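Local coordinates for protein serpin-12 (Manduca sexta, PDB 6CJ7) that probably inhibits serine proteases of larval hemolymph as a serpin, and so controls the prophenoloxidase activation system, at residues 227-241 against 353-367. Residues are numbered along the deposited sequence; the frame is centred on the assembly and turned at random.
Sequences FEYNEYSLIVVLPLK and FRANKPFLAILWDNR
N366, one residue past the end of strand 359-365, grips the turn before strand 232-239 and the start of that strand with both its backbone and its amide. Its ND2 gives a nearly straight hydrogen bond (169°) to N230 O at 2.9 Å, the acceptor lying in the plane of the N366 amide although the donor stands well above the N230 carbonyl plane. On the other branch OD1 accepts from S233 OG at 2.9 Å, in the plane of the N366 carbonyl but almost at a right angle to its C=O bond, while the backbone N of N366 reaches E231 O at 3.2 Å. With CG anti to its own carbonyl carbon (chi1 -68°), the amide lies between N230 O and S233 OG. Replaced by alanine, this position would keep its main-chain bond to E231 O, but N230 O and S233 OG would probably lose these mates and the turn be held less firmly. Beyond this clasp the pair illustrates how antiparallel neighbours, here in serpin β-sheet B, are tied by main-chain bonds while their two faces pack against different parts of the fold: S233 and W364, I235 and I362, and V237 and L360 exchange paired hydrogen bonds. I235 CD1 rests against W364 CB at 3.7 Å on the face packed against helix 254-260; V237 and L360 continue that face against helix 245-251. On the opposite face, with Y232 and L234, L363 CD1 meets F227 CE1 at 3.6 Å, and the F227 ring in turn stacks on W177. At the far end L238 CD2 sits over the centre of one face of the F353 ring, a CH-pi contact 4.2 Å from the centroid. K357 crosses the L238 side chain at about a right angle, its CG against CD1, and delivers NZ to P239 O, a 2.8 Å hydrogen bond just where strand 232-239 ends.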
loop_
_atom_site.group_PDB
_atom_site.type_symbol
_atom_site.label_atom_id
_atom_site.label_comp_id
_atom_site.label_asym_id
_atom_site.label_seq_id
_atom_site.Cartn_x
_atom_site.Cartn_y
_atom_site.Cartn_z
ATOM N N PHE A 227 -3.040 -16.301 -4.916
ATOM C CA PHE A 227 -1.737 -16.720 -4.430
ATOM C C PHE A 227 -1.903 -17.977 -3.571
ATOM O O PHE A 227 -3.014 -18.468 -3.367
ATOM C CB PHE A 227 -1.061 -15.572 -3.679
ATOM C CG PHE A 227 -0.592 -14.453 -4.578
ATOM C CD1 PHE A 227 -1.358 -13.301 -4.743
ATOM C CD2 PHE A 227 0.632 -14.542 -5.251
ATOM C CE1 PHE A 227 -0.903 -12.253 -5.565
ATOM C CE2 PHE A 227 1.082 -13.507 -6.082
ATOM C CZ PHE A 227 0.313 -12.366 -6.232
ATOM N N GLU A 228 -0.780 -18.500 -3.073
ATOM C CA GLU A 228 -0.756 -19.798 -2.394
ATOM C C GLU A 228 -1.732 -19.834 -1.222
ATOM O O GLU A 228 -1.820 -18.884 -0.439
ATOM C CB GLU A 228 0.669 -20.100 -1.898
ATOM C CG GLU A 228 0.980 -21.582 -1.804
ATOM C CD GLU A 228 2.326 -21.910 -1.160
ATOM O OE1 GLU A 228 2.925 -21.044 -0.495
ATOM O OE2 GLU A 228 2.785 -23.062 -1.319
ATOM N N TYR A 229 -2.478 -20.941 -1.120
ATOM C CA TYR A 229 -3.467 -21.174 -0.063
ATOM C C TYR A 229 -4.582 -20.128 -0.073
ATOM O O TYR A 229 -5.306 -19.977 0.919
ATOM C CB TYR A 229 -2.802 -21.243 1.318
ATOM C CG TYR A 229 -1.665 -22.237 1.372
ATOM C CD1 TYR A 229 -1.887 -23.581 1.092
ATOM C CD2 TYR A 229 -0.378 -21.842 1.691
ATOM C CE1 TYR A 229 -0.854 -24.504 1.129
ATOM C CE2 TYR A 229 0.668 -22.761 1.735
ATOM C CZ TYR A 229 0.422 -24.087 1.447
ATOM O OH TYR A 229 1.456 -25.001 1.484
ATOM N N ASN A 230 -4.743 -19.442 -1.204
ATOM C CA ASN A 230 -5.711 -18.361 -1.384
ATOM C C ASN A 230 -5.621 -17.322 -0.269
ATOM O O ASN A 230 -6.623 -16.728 0.122
ATOM C CB ASN A 230 -7.138 -18.897 -1.504
ATOM C CG ASN A 230 -8.057 -17.919 -2.226
ATOM O OD1 ASN A 230 -7.642 -17.250 -3.175
ATOM N ND2 ASN A 230 -9.298 -17.817 -1.769
ATOM N N GLU A 231 -4.407 -17.078 0.230
ATOM C CA GLU A 231 -4.228 -16.070 1.274
ATOM C C GLU A 231 -4.422 -14.672 0.718
ATOM O O GLU A 231 -4.980 -13.793 1.391
ATOM C CB GLU A 231 -2.833 -16.199 1.885
ATOM C CG GLU A 231 -2.678 -17.465 2.705
ATOM C CD GLU A 231 -1.252 -17.734 3.115
ATOM O OE1 GLU A 231 -0.340 -17.037 2.588
ATOM O OE2 GLU A 231 -1.052 -18.655 3.940
ATOM N N TYR A 232 -3.965 -14.459 -0.511
ATOM C CA TYR A 232 -4.028 -13.177 -1.191
ATOM C C TYR A 232 -4.511 -13.407 -2.614
ATOM O O TYR A 232 -4.403 -14.508 -3.156
ATOM C CB TYR A 232 -2.656 -12.465 -1.248
ATOM C CG TYR A 232 -1.976 -12.369 0.098
ATOM C CD1 TYR A 232 -2.234 -11.302 0.952
ATOM C CD2 TYR A 232 -1.071 -13.341 0.508
ATOM C CE1 TYR A 232 -1.619 -11.228 2.194
ATOM C CE2 TYR A 232 -0.463 -13.282 1.742
ATOM C CZ TYR A 232 -0.725 -12.211 2.575
ATOM O OH TYR A 232 -0.109 -12.145 3.806
ATOM N N SER A 233 -4.983 -12.331 -3.241
ATOM C CA SER A 233 -5.294 -12.335 -4.664
ATOM C C SER A 233 -4.682 -11.108 -5.306
ATOM O O SER A 233 -4.632 -10.042 -4.697
ATOM C CB SER A 233 -6.806 -12.286 -4.930
ATOM O OG SER A 233 -7.486 -13.352 -4.291
ATOM N N LEU A 234 -4.243 -11.254 -6.554
ATOM C CA LEU A 234 -3.982 -10.100 -7.402
ATOM C C LEU A 234 -5.217 -9.894 -8.268
ATOM O O LEU A 234 -5.577 -10.766 -9.073
ATOM C CB LEU A 234 -2.727 -10.258 -8.263
ATOM C CG LEU A 234 -2.249 -8.921 -8.856
ATOM C CD1 LEU A 234 -1.615 -8.041 -7.774
ATOM C CD2 LEU A 234 -1.288 -9.181 -10.017
ATOM N N ILE A 235 -5.885 -8.764 -8.069
ATOM C CA ILE A 235 -7.072 -8.413 -8.828
ATOM C C ILE A 235 -6.618 -7.435 -9.897
ATOM O O ILE A 235 -6.079 -6.367 -9.587
ATOM C CB ILE A 235 -8.156 -7.819 -7.918
ATOM C CG1 ILE A 235 -8.529 -8.844 -6.839
ATOM C CG2 ILE A 235 -9.388 -7.421 -8.742
ATOM C CD1 ILE A 235 -9.418 -8.287 -5.743
ATOM N N VAL A 236 -6.764 -7.823 -11.157
ATOM C CA VAL A 236 -6.278 -7.031 -12.281
ATOM C C VAL A 236 -7.483 -6.521 -13.049
ATOM O O VAL A 236 -8.385 -7.296 -13.398
ATOM C CB VAL A 236 -5.343 -7.849 -13.187
ATOM C CG1 VAL A 236 -4.798 -6.971 -14.315
ATOM C CG2 VAL A 236 -4.218 -8.460 -12.366
ATOM N N VAL A 237 -7.510 -5.212 -13.296
ATOM C CA VAL A 237 -8.669 -4.555 -13.875
ATOM C C VAL A 237 -8.187 -3.790 -15.095
ATOM O O VAL A 237 -7.286 -2.947 -14.991
ATOM C CB VAL A 237 -9.355 -3.622 -12.860
ATOM C CG1 VAL A 237 -10.699 -3.182 -13.389
ATOM C CG2 VAL A 237 -9.518 -4.327 -11.513
ATOM N N LEU A 238 -8.775 -4.096 -16.247
ATOM C CA LEU A 238 -8.277 -3.635 -17.531
ATOM C C LEU A 238 -9.365 -2.822 -18.226
ATOM O O LEU A 238 -10.437 -3.370 -18.525
ATOM C CB LEU A 238 -7.873 -4.833 -18.380
ATOM C CG LEU A 238 -7.268 -4.641 -19.760
ATOM C CD1 LEU A 238 -5.936 -3.938 -19.688
ATOM C CD2 LEU A 238 -7.115 -6.005 -20.438
ATOM N N PRO A 239 -9.151 -1.534 -18.511
ATOM C CA PRO A 239 -10.192 -0.745 -19.168
ATOM C C PRO A 239 -10.481 -1.288 -20.552
ATOM O O PRO A 239 -9.599 -1.777 -21.257
ATOM C CB PRO A 239 -9.583 0.664 -19.240
ATOM C CG PRO A 239 -8.418 0.653 -18.354
ATOM C CD PRO A 239 -7.918 -0.762 -18.262
ATOM N N LEU A 240 -11.750 -1.214 -20.933
ATOM C CA LEU A 240 -12.106 -1.517 -22.302
ATOM C C LEU A 240 -11.653 -0.381 -23.220
ATOM O O LEU A 240 -11.282 0.709 -22.772
ATOM C CB LEU A 240 -13.615 -1.751 -22.434
ATOM C CG LEU A 240 -14.180 -2.764 -21.436
ATOM C CD1 LEU A 240 -15.699 -2.813 -21.521
ATOM C CD2 LEU A 240 -13.575 -4.140 -21.660
ATOM N N LYS A 241 -11.685 -0.655 -24.533
ATOM C CA LYS A 241 -11.240 0.321 -25.524
ATOM C C LYS A 241 -11.916 1.671 -25.344
ATOM O O LYS A 241 -11.296 2.713 -25.578
ATOM C CB LYS A 241 -11.510 -0.221 -26.927
ATOM C CG LYS A 241 -12.890 -0.870 -27.085
ATOM C CD LYS A 241 -13.295 -0.995 -28.551
ATOM C CE LYS A 241 -14.522 -1.884 -28.728
ATOM N NZ LYS A 241 -15.813 -1.164 -28.594
ATOM N N PHE A 353 -7.913 -11.984 -21.742
ATOM C CA PHE A 353 -7.454 -10.925 -20.848
ATOM C C PHE A 353 -5.996 -10.640 -21.189
ATOM O O PHE A 353 -5.085 -11.315 -20.704
ATOM C CB PHE A 353 -7.621 -11.310 -19.379
ATOM C CG PHE A 353 -7.530 -10.142 -18.429
ATOM C CD1 PHE A 353 -6.301 -9.583 -18.109
ATOM C CD2 PHE A 353 -8.673 -9.619 -17.831
ATOM C CE1 PHE A 353 -6.201 -8.505 -17.229
ATOM C CE2 PHE A 353 -8.580 -8.531 -16.945
ATOM C CZ PHE A 353 -7.342 -7.980 -16.647
ATOM N N ARG A 354 -5.776 -9.628 -22.020
ATOM C CA ARG A 354 -4.440 -9.286 -22.474
ATOM C C ARG A 354 -4.127 -7.887 -21.961
ATOM O O ARG A 354 -4.674 -6.899 -22.464
ATOM C CB ARG A 354 -4.349 -9.380 -23.993
ATOM C CG ARG A 354 -3.214 -8.597 -24.621
ATOM C CD ARG A 354 -3.053 -8.997 -26.046
ATOM N NE ARG A 354 -4.243 -8.699 -26.841
ATOM C CZ ARG A 354 -4.471 -9.186 -28.052
ATOM N NH1 ARG A 354 -3.579 -9.995 -28.611
ATOM N NH2 ARG A 354 -5.588 -8.873 -28.704
ATOM N N ALA A 355 -3.259 -7.816 -20.962
ATOM C CA ALA A 355 -2.932 -6.548 -20.311
ATOM C C ALA A 355 -1.721 -5.896 -20.978
ATOM O O ALA A 355 -0.657 -5.739 -20.377
ATOM C CB ALA A 355 -2.694 -6.774 -18.822
ATOM N N ASN A 356 -1.904 -5.532 -22.251
ATOM C CA ASN A 356 -0.865 -4.924 -23.077
ATOM C C ASN A 356 -1.069 -3.420 -23.227
ATOM O O ASN A 356 -0.633 -2.819 -24.220
ATOM C CB ASN A 356 -0.796 -5.606 -24.443
ATOM C CG ASN A 356 -2.075 -5.445 -25.254
ATOM O OD1 ASN A 356 -3.058 -4.867 -24.795
ATOM N ND2 ASN A 356 -2.059 -5.962 -26.475
ATOM N N LYS A 357 -1.757 -2.834 -22.261
ATOM C CA LYS A 357 -2.041 -1.412 -22.182
ATOM C C LYS A 357 -2.224 -1.110 -20.706
ATOM O O LYS A 357 -2.317 -2.035 -19.889
ATOM C CB LYS A 357 -3.290 -1.046 -22.991
ATOM C CG LYS A 357 -4.564 -1.693 -22.505
ATOM C CD LYS A 357 -5.732 -1.293 -23.392
ATOM C CE LYS A 357 -7.006 -2.004 -22.981
ATOM N NZ LYS A 357 -8.208 -1.382 -23.606
ATOM N N PRO A 358 -2.247 0.169 -20.319
ATOM C CA PRO A 358 -2.310 0.493 -18.887
ATOM C C PRO A 358 -3.481 -0.164 -18.153
ATOM O O PRO A 358 -4.597 -0.269 -18.674
ATOM C CB PRO A 358 -2.433 2.025 -18.889
ATOM C CG PRO A 358 -1.672 2.419 -20.057
ATOM C CD PRO A 358 -1.963 1.369 -21.130
ATOM N N PHE A 359 -3.213 -0.592 -16.922
ATOM C CA PHE A 359 -4.171 -1.369 -16.147
ATOM C C PHE A 359 -3.958 -1.107 -14.666
ATOM O O PHE A 359 -2.961 -0.506 -14.260
ATOM C CB PHE A 359 -4.064 -2.877 -16.452
ATOM C CG PHE A 359 -2.729 -3.482 -16.091
ATOM C CD1 PHE A 359 -1.697 -3.509 -17.022
ATOM C CD2 PHE A 359 -2.526 -4.070 -14.857
ATOM C CE1 PHE A 359 -0.472 -4.079 -16.708
ATOM C CE2 PHE A 359 -1.305 -4.634 -14.527
ATOM C CZ PHE A 359 -0.276 -4.644 -15.453
ATOM N N LEU A 360 -4.920 -1.559 -13.863
ATOM C CA LEU A 360 -4.872 -1.446 -12.412
ATOM C C LEU A 360 -4.623 -2.822 -11.813
ATOM O O LEU A 360 -5.215 -3.812 -12.252
ATOM C CB LEU A 360 -6.191 -0.924 -11.852
ATOM C CG LEU A 360 -6.657 0.473 -12.206
ATOM C CD1 LEU A 360 -7.905 0.752 -11.377
ATOM C CD2 LEU A 360 -5.554 1.495 -11.904
ATOM N N ALA A 361 -3.761 -2.888 -10.805
ATOM C CA ALA A 361 -3.556 -4.126 -10.067
ATOM C C ALA A 361 -3.766 -3.855 -8.588
ATOM O O ALA A 361 -3.251 -2.873 -8.052
ATOM C CB ALA A 361 -2.156 -4.702 -10.315
ATOM N N ILE A 362 -4.508 -4.738 -7.922
ATOM C CA ILE A 362 -4.826 -4.581 -6.510
ATOM C C ILE A 362 -4.432 -5.870 -5.819
ATOM O O ILE A 362 -4.868 -6.949 -6.227
ATOM C CB ILE A 362 -6.316 -4.278 -6.289
ATOM C CG1 ILE A 362 -6.681 -2.950 -6.956
ATOM C CG2 ILE A 362 -6.646 -4.227 -4.787
ATOM C CD1 ILE A 362 -8.149 -2.611 -6.898
ATOM N N LEU A 363 -3.572 -5.770 -4.810
ATOM C CA LEU A 363 -3.257 -6.921 -3.978
ATOM C C LEU A 363 -4.265 -6.966 -2.842
ATOM O O LEU A 363 -4.365 -6.015 -2.058
ATOM C CB LEU A 363 -1.827 -6.850 -3.447
ATOM C CG LEU A 363 -1.481 -8.076 -2.588
ATOM C CD1 LEU A 363 -1.299 -9.318 -3.475
ATOM C CD2 LEU A 363 -0.242 -7.800 -1.733
ATOM N N TRP A 364 -5.024 -8.059 -2.768
ATOM C CA TRP A 364 -6.163 -8.176 -1.873
ATOM C C TRP A 364 -5.849 -9.206 -0.798
ATOM O O TRP A 364 -5.368 -10.303 -1.109
ATOM C CB TRP A 364 -7.406 -8.585 -2.675
ATOM C CG TRP A 364 -8.710 -8.479 -1.946
ATOM C CD1 TRP A 364 -9.430 -9.500 -1.366
ATOM C CD2 TRP A 364 -9.479 -7.292 -1.758
ATOM N NE1 TRP A 364 -10.589 -9.005 -0.816
ATOM C CE2 TRP A 364 -10.641 -7.650 -1.043
ATOM C CE3 TRP A 364 -9.291 -5.949 -2.118
ATOM C CZ2 TRP A 364 -11.615 -6.712 -0.684
ATOM C CZ3 TRP A 364 -10.264 -5.025 -1.758
ATOM C CH2 TRP A 364 -11.399 -5.407 -1.057
ATOM N N ASP A 365 -6.098 -8.842 0.459
ATOM C CA ASP A 365 -6.063 -9.795 1.567
ATOM C C ASP A 365 -7.413 -10.505 1.611
ATOM O O ASP A 365 -8.444 -9.882 1.888
ATOM C CB ASP A 365 -5.734 -9.068 2.873
ATOM C CG ASP A 365 -5.472 -10.028 4.030
ATOM O OD1 ASP A 365 -6.291 -10.959 4.260
ATOM O OD2 ASP A 365 -4.435 -9.869 4.714
ATOM N N ASN A 366 -7.426 -11.800 1.255
ATOM C CA ASN A 366 -8.678 -12.536 1.109
ATOM C C ASN A 366 -9.345 -12.851 2.439
ATOM O O ASN A 366 -10.529 -13.222 2.458
ATOM C CB ASN A 366 -8.429 -13.846 0.368
ATOM C CG ASN A 366 -8.056 -13.625 -1.071
ATOM O OD1 ASN A 366 -8.429 -12.612 -1.657
ATOM N ND2 ASN A 366 -7.322 -14.566 -1.654
ATOM N N ARG A 367 -8.602 -12.790 3.537
ATOM C CA ARG A 367 -9.197 -13.096 4.830
ATOM C C ARG A 367 -9.754 -11.840 5.489
ATOM O O ARG A 367 -10.815 -11.882 6.120
ATOM C CB ARG A 367 -8.170 -13.758 5.756
ATOM C CG ARG A 367 -8.707 -14.005 7.196
ATOM C CD ARG A 367 -9.264 -15.361 7.322
ATOM N NE ARG A 367 -9.858 -15.680 8.639
ATOM C CZ ARG A 367 -9.457 -16.680 9.413
ATOM N NH1 ARG A 367 -8.441 -17.451 9.032
ATOM N NH2 ARG A 367 -10.070 -16.907 10.563
#